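Local atomic coordinates of methyl-accepting chemotaxis sensory transducer (Anaeromyxobacter dehalogenans, PDB entry 4K08), a protein that probably senses small molecules in the periplasm through a PAS-like Cache domain and passes the signal to the chemotaxis machinery of the cell. Residues Tyr52-Leu63 with Gly134-Tyr142; Thr99-Tyr110 with Pro122-Tyr130. All blocks are in the same frame, centred on the assembly; numbering follows the deposited sequence.

Contact 1 of 2, residues Tyr52-Leu63 with Gly134-Tyr142. With ACT (acetate ion), chain C.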
loop_
_atom_site.group_PDB
_atom_site.type_symbol
_atom_site.label_atom_id
_atom_site.label_comp_id
_atom_site.label_asym_id
_atom_site.label_seq_id
_atom_site.Cartn_x
_atom_site.Cartn_y
_atom_site.Cartn_z
ATOM N N TYR A 52 -11.192 -4.444 -4.295
ATOM C CA TYR A 52 -11.356 -5.158 -5.558
ATOM C C TYR A 52 -11.446 -6.647 -5.295
ATOM O O TYR A 52 -11.018 -7.127 -4.203
ATOM C CB TYR A 52 -10.220 -4.877 -6.559
ATOM C CG TYR A 52 -8.799 -5.232 -6.111
ATOM C CD1 TYR A 52 -8.058 -4.360 -5.297
ATOM C CD2 TYR A 52 -8.198 -6.429 -6.507
ATOM C CE1 TYR A 52 -6.714 -4.674 -4.894
ATOM C CE2 TYR A 52 -6.896 -6.756 -6.104
ATOM C CZ TYR A 52 -6.164 -5.876 -5.298
ATOM O OH TYR A 52 -4.892 -6.217 -4.910
ATOM N N ASP A 53 -11.994 -7.363 -6.285
ATOM C CA ASP A 53 -12.084 -8.841 -6.237
ATOM C C ASP A 53 -12.666 -9.221 -4.901
ATOM O O ASP A 53 -12.167 -10.158 -4.253
ATOM C CB ASP A 53 -10.709 -9.545 -6.417
ATOM C CG ASP A 53 -10.119 -9.363 -7.836
ATOM O OD1 ASP A 53 -10.839 -8.927 -8.747
ATOM O OD2 ASP A 53 -8.918 -9.610 -8.064
ATOM N N GLY A 54 -13.677 -8.470 -4.463
ATOM C CA GLY A 54 -14.317 -8.709 -3.169
ATOM C C GLY A 54 -13.695 -7.868 -2.036
ATOM O O GLY A 54 -14.033 -6.697 -1.774
ATOM N N SER A 55 -12.724 -8.431 -1.349
ATOM C CA SER A 55 -12.272 -7.756 -0.151
ATOM C C SER A 55 -10.779 -7.343 -0.223
ATOM O O SER A 55 -10.218 -6.884 0.770
ATOM C CB SER A 55 -12.545 -8.689 1.041
ATOM O OG SER A 55 -11.595 -9.761 0.961
ATOM N N GLU A 56 -10.141 -7.473 -1.384
ATOM C CA GLU A 56 -8.750 -7.033 -1.494
ATOM C C GLU A 56 -8.687 -5.497 -1.342
ATOM O O GLU A 56 -9.592 -4.754 -1.818
ATOM C CB GLU A 56 -8.090 -7.431 -2.825
ATOM C CG GLU A 56 -8.315 -8.883 -3.270
ATOM C CD GLU A 56 -7.692 -9.957 -2.354
ATOM O OE1 GLU A 56 -6.926 -9.677 -1.376
ATOM O OE2 GLU A 56 -7.990 -11.127 -2.653
ATOM N N TYR A 57 -7.621 -5.002 -0.716
ATOM C CA TYR A 57 -7.601 -3.581 -0.323
ATOM C C TYR A 57 -6.222 -2.925 -0.520
ATOM O O TYR A 57 -5.199 -3.624 -0.756
ATOM C CB TYR A 57 -8.022 -3.478 1.140
ATOM C CG TYR A 57 -6.978 -4.141 2.047
ATOM C CD1 TYR A 57 -5.866 -3.428 2.512
ATOM C CD2 TYR A 57 -7.128 -5.488 2.427
ATOM C CE1 TYR A 57 -4.878 -4.066 3.334
ATOM C CE2 TYR A 57 -6.181 -6.126 3.253
ATOM C CZ TYR A 57 -5.062 -5.411 3.696
ATOM O OH TYR A 57 -4.167 -6.078 4.497
ATOM N N PHE A 58 -6.189 -1.591 -0.377
ATOM C CA PHE A 58 -4.960 -0.796 -0.528
ATOM C C PHE A 58 -4.599 -0.227 0.842
ATOM O O PHE A 58 -5.500 0.031 1.606
ATOM C CB PHE A 58 -5.185 0.398 -1.496
ATOM C CG PHE A 58 -5.602 -0.017 -2.895
ATOM C CD1 PHE A 58 -4.657 -0.463 -3.820
ATOM C CD2 PHE A 58 -6.949 0.001 -3.274
ATOM C CE1 PHE A 58 -5.054 -0.878 -5.098
ATOM C CE2 PHE A 58 -7.345 -0.384 -4.530
ATOM C CZ PHE A 58 -6.396 -0.834 -5.454
ATOM N N TRP A 59 -3.320 0.054 1.124
ATOM C CA TRP A 59 -2.973 0.846 2.294
ATOM C C TRP A 59 -1.934 1.870 1.853
ATOM O O TRP A 59 -1.340 1.755 0.792
ATOM C CB TRP A 59 -2.345 -0.024 3.435
ATOM C CG TRP A 59 -0.914 -0.458 3.070
ATOM C CD1 TRP A 59 0.281 0.228 3.339
ATOM C CD2 TRP A 59 -0.531 -1.630 2.330
ATOM N NE1 TRP A 59 1.358 -0.482 2.840
ATOM C CE2 TRP A 59 0.902 -1.588 2.176
ATOM C CE3 TRP A 59 -1.240 -2.701 1.770
ATOM C CZ2 TRP A 59 1.619 -2.589 1.509
ATOM C CZ3 TRP A 59 -0.500 -3.733 1.094
ATOM C CH2 TRP A 59 0.907 -3.656 0.974
ATOM N N VAL A 60 -1.707 2.872 2.691
ATOM C CA VAL A 60 -0.704 3.861 2.422
ATOM C C VAL A 60 0.167 3.999 3.663
ATOM O O VAL A 60 -0.346 4.164 4.777
ATOM C CB VAL A 60 -1.333 5.246 2.104
ATOM C CG1 VAL A 60 -0.176 6.290 1.897
ATOM C CG2 VAL A 60 -2.283 5.160 0.879
ATOM N N ASN A 61 1.481 3.930 3.486
ATOM C CA ASN A 61 2.374 4.342 4.561
ATOM C C ASN A 61 3.401 5.342 4.035
ATOM O O ASN A 61 3.519 5.491 2.831
ATOM C CB ASN A 61 3.046 3.140 5.267
ATOM C CG ASN A 61 3.982 2.347 4.351
ATOM O OD1 ASN A 61 3.573 1.361 3.719
ATOM N ND2 ASN A 61 5.249 2.760 4.296
ATOM N N ASP A 62 4.122 6.020 4.932
ATOM C CA ASP A 62 5.155 6.979 4.475
ATOM C C ASP A 62 6.540 6.392 4.679
ATOM O O ASP A 62 6.682 5.180 4.975
ATOM C CB ASP A 62 5.063 8.380 5.139
ATOM C CG ASP A 62 5.357 8.370 6.652
ATOM O OD1 ASP A 62 6.032 7.445 7.203
ATOM O OD2 ASP A 62 4.876 9.322 7.317
ATOM N N LEU A 63 7.561 7.233 4.512
ATOM C CA LEU A 63 8.928 6.723 4.419
ATOM C C LEU A 63 9.631 6.539 5.759
ATOM O O LEU A 63 10.699 5.941 5.810
ATOM C CB LEU A 63 9.760 7.625 3.476
ATOM C CG LEU A 63 9.187 7.660 2.041
ATOM C CD1 LEU A 63 9.987 8.634 1.187
ATOM C CD2 LEU A 63 9.145 6.274 1.396
ATOM N N GLY A 134 5.978 11.556 -0.160
ATOM C CA GLY A 134 6.695 10.564 0.631
ATOM C C GLY A 134 5.776 9.374 0.948
ATOM O O GLY A 134 5.875 8.788 2.035
ATOM N N TRP A 135 4.857 9.040 0.032
ATOM C CA TRP A 135 3.932 7.915 0.236
ATOM C C TRP A 135 4.405 6.607 -0.407
ATOM O O TRP A 135 5.020 6.610 -1.483
ATOM C CB TRP A 135 2.556 8.228 -0.378
ATOM C CG TRP A 135 1.750 9.128 0.453
ATOM C CD1 TRP A 135 2.141 9.773 1.591
ATOM C CD2 TRP A 135 0.393 9.465 0.242
ATOM N NE1 TRP A 135 1.098 10.513 2.095
ATOM C CE2 TRP A 135 0.007 10.327 1.286
ATOM C CE3 TRP A 135 -0.556 9.095 -0.728
ATOM C CZ2 TRP A 135 -1.295 10.860 1.379
ATOM C CZ3 TRP A 135 -1.834 9.616 -0.638
ATOM C CH2 TRP A 135 -2.188 10.503 0.402
ATOM N N VAL A 136 4.049 5.501 0.235
ATOM C CA VAL A 136 4.141 4.188 -0.376
ATOM C C VAL A 136 2.712 3.674 -0.464
ATOM O O VAL A 136 2.012 3.710 0.534
ATOM C CB VAL A 136 4.972 3.216 0.500
ATOM C CG1 VAL A 136 4.939 1.755 -0.072
ATOM C CG2 VAL A 136 6.425 3.745 0.621
ATOM N N VAL A 137 2.276 3.232 -1.636
ATOM C CA VAL A 137 0.906 2.702 -1.800
ATOM C C VAL A 137 1.024 1.222 -2.168
ATOM O O VAL A 137 1.872 0.860 -3.008
ATOM C CB VAL A 137 0.146 3.461 -2.925
ATOM C CG1 VAL A 137 -1.329 3.015 -2.979
ATOM C CG2 VAL A 137 0.263 4.974 -2.696
ATOM N N GLY A 138 0.247 0.356 -1.515
ATOM C CA GLY A 138 0.431 -1.077 -1.708
ATOM C C GLY A 138 -0.880 -1.840 -1.735
ATOM O O GLY A 138 -1.919 -1.336 -1.276
ATOM N N SER A 139 -0.821 -3.053 -2.284
ATOM C CA SER A 139 -1.913 -4.025 -2.182
ATOM C C SER A 139 -1.266 -5.384 -2.394
ATOM O O SER A 139 -0.215 -5.463 -3.044
ATOM C CB SER A 139 -3.015 -3.787 -3.239
ATOM O OG SER A 139 -4.115 -4.663 -3.029
ATOM N N GLY A 140 -1.854 -6.442 -1.836
ATOM C CA GLY A 140 -1.299 -7.781 -2.014
ATOM C C GLY A 140 -2.352 -8.872 -2.221
ATOM O O GLY A 140 -3.550 -8.663 -1.979
ATOM N N LEU A 141 -1.899 -10.048 -2.656
ATOM C CA LEU A 141 -2.760 -11.229 -2.736
ATOM C C LEU A 141 -2.354 -12.197 -1.618
ATOM O O LEU A 141 -1.195 -12.213 -1.140
ATOM C CB LEU A 141 -2.621 -11.920 -4.108
ATOM C CG LEU A 141 -1.156 -12.373 -4.369
ATOM C CD1 LEU A 141 -0.993 -13.851 -4.127
ATOM C CD2 LEU A 141 -0.679 -12.050 -5.757
ATOM N N TYR A 142 -3.310 -13.015 -1.220
ATOM C CA TYR A 142 -3.075 -14.037 -0.233
ATOM C C TYR A 142 -2.778 -15.317 -1.025
ATOM O O TYR A 142 -3.621 -15.815 -1.793
ATOM C CB TYR A 142 -4.260 -14.165 0.713
ATOM C CG TYR A 142 -4.376 -12.904 1.559
ATOM C CD1 TYR A 142 -3.674 -12.800 2.788
ATOM C CD2 TYR A 142 -5.139 -11.796 1.114
ATOM C CE1 TYR A 142 -3.717 -11.608 3.558
ATOM C CE2 TYR A 142 -5.211 -10.599 1.878
ATOM C CZ TYR A 142 -4.502 -10.513 3.089
ATOM O OH TYR A 142 -4.550 -9.375 3.855
HETATM C C ACT C . -0.821 -5.123 4.442
HETATM O O ACT C . -2.009 -4.874 4.876
HETATM O OXT ACT C . -0.654 -6.118 3.691
HETATM C CH3 ACT C . 0.409 -4.268 4.777
HETATM O O HOH W 1 -5.334 -9.241 -4.380
HETATM O O HOH W 2 -5.809 -7.584 -0.333
HETATM O O HOH W 3 -6.022 -12.737 -2.231
HETATM O O HOH W 4 -3.857 -5.904 0.450
#

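Contact 2 of 2, residues Thr99-Tyr110 with Pro122-Tyr130. With ACT (acetate ion), chain C.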
loop_
_atom_site.group_PDB
_atom_site.type_symbol
_atom_site.label_atom_id
_atom_site.label_comp_id
_atom_site.label_asym_id
_atom_site.label_seq_id
_atom_site.Cartn_x
_atom_site.Cartn_y
_atom_site.Cartn_z
ATOM N N THR A 99 12.513 -1.018 -0.814
ATOM C CA THR A 99 12.180 -1.417 -2.175
ATOM C C THR A 99 11.804 -0.220 -3.041
ATOM O O THR A 99 12.236 -0.132 -4.189
ATOM C CB THR A 99 10.971 -2.382 -2.165
ATOM O OG1 THR A 99 11.304 -3.526 -1.373
ATOM C CG2 THR A 99 10.586 -2.809 -3.582
ATOM N N VAL A 100 10.953 0.682 -2.541
ATOM C CA VAL A 100 10.549 1.793 -3.393
ATOM C C VAL A 100 11.704 2.821 -3.445
ATOM O O VAL A 100 11.930 3.408 -4.492
ATOM C CB VAL A 100 9.232 2.511 -2.990
ATOM C CG1 VAL A 100 8.011 1.466 -2.833
ATOM C CG2 VAL A 100 9.432 3.351 -1.747
ATOM N N ARG A 101 12.403 3.042 -2.328
ATOM C CA ARG A 101 13.506 4.021 -2.315
ATOM C C ARG A 101 14.636 3.542 -3.226
ATOM O O ARG A 101 15.335 4.350 -3.826
ATOM C CB ARG A 101 14.051 4.287 -0.893
ATOM C CG ARG A 101 13.420 5.492 -0.159
ATOM C CD ARG A 101 14.380 6.133 0.898
ATOM N NE ARG A 101 14.469 5.391 2.171
ATOM C CZ ARG A 101 14.109 5.870 3.372
ATOM N NH1 ARG A 101 14.233 5.103 4.456
ATOM N NH2 ARG A 101 13.635 7.111 3.510
ATOM N N ALA A 102 14.817 2.227 -3.323
ATOM C CA ALA A 102 15.876 1.664 -4.143
ATOM C C ALA A 102 15.440 1.261 -5.573
ATOM O O ALA A 102 16.258 1.338 -6.476
ATOM C CB ALA A 102 16.598 0.482 -3.395
ATOM N N ARG A 103 14.201 0.843 -5.794
ATOM C CA ARG A 103 13.797 0.327 -7.122
ATOM C C ARG A 103 12.578 1.031 -7.766
ATOM O O ARG A 103 12.205 0.724 -8.901
ATOM C CB ARG A 103 13.516 -1.165 -7.015
ATOM N N GLY A 104 11.969 1.963 -7.031
ATOM C CA GLY A 104 10.764 2.651 -7.475
ATOM C C GLY A 104 9.479 1.891 -7.086
ATOM O O GLY A 104 8.469 2.481 -6.681
ATOM N N SER A 105 9.516 0.571 -7.198
ATOM C CA SER A 105 8.341 -0.243 -6.949
ATOM C C SER A 105 8.817 -1.683 -6.975
ATOM O O SER A 105 9.991 -1.927 -7.321
ATOM C CB SER A 105 7.308 0.003 -8.038
ATOM O OG SER A 105 7.805 -0.513 -9.255
ATOM N N GLY A 106 7.946 -2.626 -6.597
ATOM C CA GLY A 106 8.304 -4.049 -6.612
ATOM C C GLY A 106 7.449 -4.927 -5.694
ATOM O O GLY A 106 6.634 -4.413 -4.915
ATOM N N PHE A 107 7.641 -6.246 -5.773
ATOM C CA PHE A 107 6.930 -7.190 -4.892
ATOM C C PHE A 107 7.690 -7.428 -3.586
ATOM O O PHE A 107 8.921 -7.496 -3.584
ATOM C CB PHE A 107 6.697 -8.541 -5.591
ATOM C CG PHE A 107 5.736 -8.459 -6.729
ATOM C CD1 PHE A 107 4.349 -8.477 -6.499
ATOM C CD2 PHE A 107 6.198 -8.310 -8.027
ATOM C CE1 PHE A 107 3.456 -8.371 -7.560
ATOM C CE2 PHE A 107 5.311 -8.205 -9.079
ATOM C CZ PHE A 107 3.935 -8.244 -8.846
ATOM N N VAL A 108 6.956 -7.542 -2.477
ATOM C CA VAL A 108 7.555 -7.905 -1.194
ATOM C C VAL A 108 6.607 -8.940 -0.609
ATOM O O VAL A 108 5.362 -8.732 -0.637
ATOM C CB VAL A 108 7.685 -6.698 -0.194
ATOM C CG1 VAL A 108 8.175 -7.182 1.183
ATOM C CG2 VAL A 108 8.613 -5.604 -0.739
ATOM N N ASP A 109 7.171 -10.033 -0.086
ATOM C CA ASP A 109 6.360 -11.063 0.539
ATOM C C ASP A 109 6.544 -11.048 2.050
ATOM O O ASP A 109 7.578 -10.661 2.546
ATOM C CB ASP A 109 6.594 -12.449 -0.098
ATOM C CG ASP A 109 8.039 -12.828 -0.163
ATOM O OD1 ASP A 109 8.760 -12.713 0.863
ATOM O OD2 ASP A 109 8.468 -13.259 -1.255
ATOM N N TYR A 110 5.500 -11.408 2.783
ATOM C CA TYR A 110 5.504 -11.328 4.240
ATOM C C TYR A 110 4.216 -11.997 4.702
ATOM O O TYR A 110 3.433 -12.470 3.870
ATOM C CB TYR A 110 5.541 -9.843 4.740
ATOM C CG TYR A 110 4.444 -8.969 4.128
ATOM C CD1 TYR A 110 4.574 -8.477 2.832
ATOM C CD2 TYR A 110 3.271 -8.653 4.843
ATOM C CE1 TYR A 110 3.557 -7.654 2.253
ATOM C CE2 TYR A 110 2.232 -7.821 4.253
ATOM C CZ TYR A 110 2.399 -7.355 2.967
ATOM O OH TYR A 110 1.434 -6.562 2.374
ATOM N N PRO A 122 0.605 -16.129 4.449
ATOM C CA PRO A 122 1.474 -15.663 3.373
ATOM C C PRO A 122 0.802 -14.711 2.401
ATOM O O PRO A 122 -0.289 -14.975 1.868
ATOM C CB PRO A 122 1.928 -16.973 2.672
ATOM C CG PRO A 122 1.927 -17.986 3.806
ATOM C CD PRO A 122 0.663 -17.610 4.594
ATOM N N LYS A 123 1.489 -13.601 2.173
ATOM C CA LYS A 123 0.989 -12.534 1.331
ATOM C C LYS A 123 2.101 -12.053 0.407
ATOM O O LYS A 123 3.290 -12.017 0.790
ATOM C CB LYS A 123 0.453 -11.379 2.205
ATOM C CG LYS A 123 -0.324 -10.286 1.422
ATOM C CD LYS A 123 -1.148 -9.370 2.388
ATOM C CE LYS A 123 -1.917 -8.255 1.594
ATOM N NZ LYS A 123 -2.754 -7.418 2.531
ATOM N N ILE A 124 1.724 -11.696 -0.812
ATOM C CA ILE A 124 2.657 -11.109 -1.758
ATOM C C ILE A 124 2.077 -9.764 -2.219
ATOM O O ILE A 124 0.993 -9.730 -2.824
ATOM C CB ILE A 124 2.915 -12.039 -2.993
ATOM C CG1 ILE A 124 3.497 -13.407 -2.545
ATOM C CG2 ILE A 124 3.861 -11.356 -3.954
ATOM C CD1 ILE A 124 3.650 -14.417 -3.683
ATOM N N SER A 125 2.763 -8.665 -1.908
ATOM C CA SER A 125 2.226 -7.343 -2.240
ATOM C C SER A 125 3.077 -6.613 -3.260
ATOM O O SER A 125 4.326 -6.744 -3.272
ATOM C CB SER A 125 2.086 -6.499 -0.978
ATOM O OG SER A 125 1.052 -7.006 -0.144
ATOM N N PHE A 126 2.417 -5.874 -4.143
ATOM C CA PHE A 126 3.119 -4.877 -4.943
ATOM C C PHE A 126 3.028 -3.493 -4.275
ATOM O O PHE A 126 1.917 -3.017 -3.953
ATOM C CB PHE A 126 2.570 -4.804 -6.361
ATOM C CG PHE A 126 3.504 -4.100 -7.331
ATOM C CD1 PHE A 126 4.654 -4.749 -7.804
ATOM C CD2 PHE A 126 3.249 -2.800 -7.743
ATOM C CE1 PHE A 126 5.523 -4.120 -8.698
ATOM C CE2 PHE A 126 4.116 -2.150 -8.636
ATOM C CZ PHE A 126 5.257 -2.815 -9.110
ATOM N N VAL A 127 4.188 -2.870 -4.056
ATOM C CA VAL A 127 4.253 -1.510 -3.516
ATOM C C VAL A 127 4.849 -0.524 -4.506
ATOM O O VAL A 127 5.742 -0.846 -5.298
ATOM C CB VAL A 127 5.056 -1.423 -2.223
ATOM C CG1 VAL A 127 4.304 -2.137 -1.087
ATOM C CG2 VAL A 127 6.541 -1.951 -2.431
ATOM N N THR A 128 4.331 0.691 -4.459
ATOM C CA THR A 128 4.801 1.742 -5.345
ATOM C C THR A 128 4.909 3.037 -4.545
ATOM O O THR A 128 4.486 3.088 -3.403
ATOM C CB THR A 128 3.887 1.883 -6.560
ATOM O OG1 THR A 128 4.540 2.719 -7.531
ATOM C CG2 THR A 128 2.546 2.464 -6.143
ATOM N N GLN A 129 5.494 4.084 -5.111
ATOM C CA GLN A 129 5.667 5.307 -4.331
ATOM C C GLN A 129 5.039 6.478 -5.052
ATOM O O GLN A 129 4.891 6.468 -6.286
ATOM C CB GLN A 129 7.160 5.611 -4.089
ATOM C CG GLN A 129 7.868 5.996 -5.360
ATOM C CD GLN A 129 9.359 6.250 -5.173
ATOM O OE1 GLN A 129 9.869 6.392 -4.035
ATOM N NE2 GLN A 129 10.069 6.330 -6.298
ATOM N N TYR A 130 4.680 7.491 -4.272
ATOM C CA TYR A 130 4.392 8.810 -4.829
ATOM C C TYR A 130 5.335 9.786 -4.124
ATOM O O TYR A 130 5.105 10.173 -2.976
ATOM C CB TYR A 130 2.888 9.175 -4.668
ATOM C CG TYR A 130 2.599 10.531 -5.268
ATOM C CD1 TYR A 130 2.817 10.770 -6.635
ATOM C CD2 TYR A 130 2.183 11.594 -4.474
ATOM C CE1 TYR A 130 2.598 12.035 -7.202
ATOM C CE2 TYR A 130 1.960 12.868 -5.030
ATOM C CZ TYR A 130 2.170 13.076 -6.394
ATOM O OH TYR A 130 1.933 14.333 -6.947
HETATM C C ACT C . -0.821 -5.123 4.442
HETATM O O ACT C . -2.009 -4.874 4.876
HETATM O OXT ACT C . -0.654 -6.118 3.691
HETATM C CH3 ACT C . 0.409 -4.268 4.777
#

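Contact 1 of 2, residues Tyr52-Leu63 with Gly134-Tyr142
W59 lies flat on the backbone of G138, whose CA sits over the six-membered ring, 3.7 Å from its centroid and 11° off the normal. At G138 a side chain would run into CZ2 of this ring. The acetate methyl takes the opposite face, so the indole is sandwiched between strand and ligand. On the other side of the sheet V60 puts CG1 over the five-membered ring of W135, 3.6 Å from CD2. S139, with OG swung anti to its backbone N (chi1 -174°), donates to Y57 O at 2.7 Å, coming from above the carbonyl plane; Y52 OH lies 2.6 Å from the same OG.

The antiparallel ladder beneath runs through the hydrogen-bonded pairs W59-G138 and N61-V136, the shortest of its bonds, V136 N to N61 O, at 2.6 Å. N61 also helps hold the indole's rotation: its OD1 accepts a somewhat bent bond from W59 NE1 at 3.0 Å, in the ring plane, while its ND2 is tied to D62 O.

Past F58, toward E56, the chains draw apart and waters bridge them. One joins E56 OE1 and Y57 N to G140 O, another joins Y57 O to G140 N, and a third links E56 OE2 to Y142 N. Helix 36-49 packs on V60 and W135, helix 5-30 on Y52 and F58.

Y57 OH donates to acetate O at 2.5 Å, and H70 and K123 bind the same ion, probably from the crystallisation liquor. An indole face under the methyl and a hydroxyl donor would probably suit a small carboxylate, consistent with a Cache ligand pocket.

Contact 2 of 2, residues Thr99-Tyr110 with Pro122-Tyr130
Y110 and S125 meet through their hydroxyls: S125 OG donates to Y110 OH at 2.6 Å, which in turn donates to acetate OXT at 2.5 Å. K123, its chain fully extended (chi1 -170°), reaches the same oxygen with NZ at 2.7 Å, so OXT takes bonds from a phenol hydroxyl and the lysine's probably charged ammonium group. A phenylalanine in place of Y110 would probably leave S125 OG without its acceptor and take one donor from acetate OXT, with K123 NZ remaining.

Backbone bonds pair G106 with V127, V108 with S125 and Y110 with K123, two to each pair. They zip strands 105-113 and 120-130 into an antiparallel beta hairpin at one margin of the Cache domain's sheet, and G104, at positive phi, turns the chain from helix 92-103 into it.

Aromatic packing occupies the sheet face turned from the acetate. The edge of F126 meets the face of F107 in a T-shaped pair, centroids 4.9 Å apart and planes at 65°, with F126 CD1 over the centre of the F107 ring. I124 CG2 touches F107 CD1 at 3.9 Å.

Among the aliphatic contacts, V100 CG1 from the helix meets V127 CG2 at 3.7 Å, crossing at about a right angle.

How the contacts relate
Contacts 1 and 2 belong to one antiparallel sheet, their centres about 10 Å apart, with 99-110/122-130 nested inside the chain loop that 52-63/134-142 closes. Strands 120-130 and 135-142 follow each other in sequence and lie side by side: V137 N is 2.8 Å from T128 O and F126 N 2.9 Å from S139 O, both probable hydrogen bonds. The acetate is shared. Contact 1 supplies an aromatic wall and a donor to one carboxylate oxygen, contact 2 two donors to the other, and H70 adds a further bond. Y57 OH and K123 NZ, one from each contact, stand 2.8 Å apart beside the ion, while W59 also packs on Y110, S125 and V127.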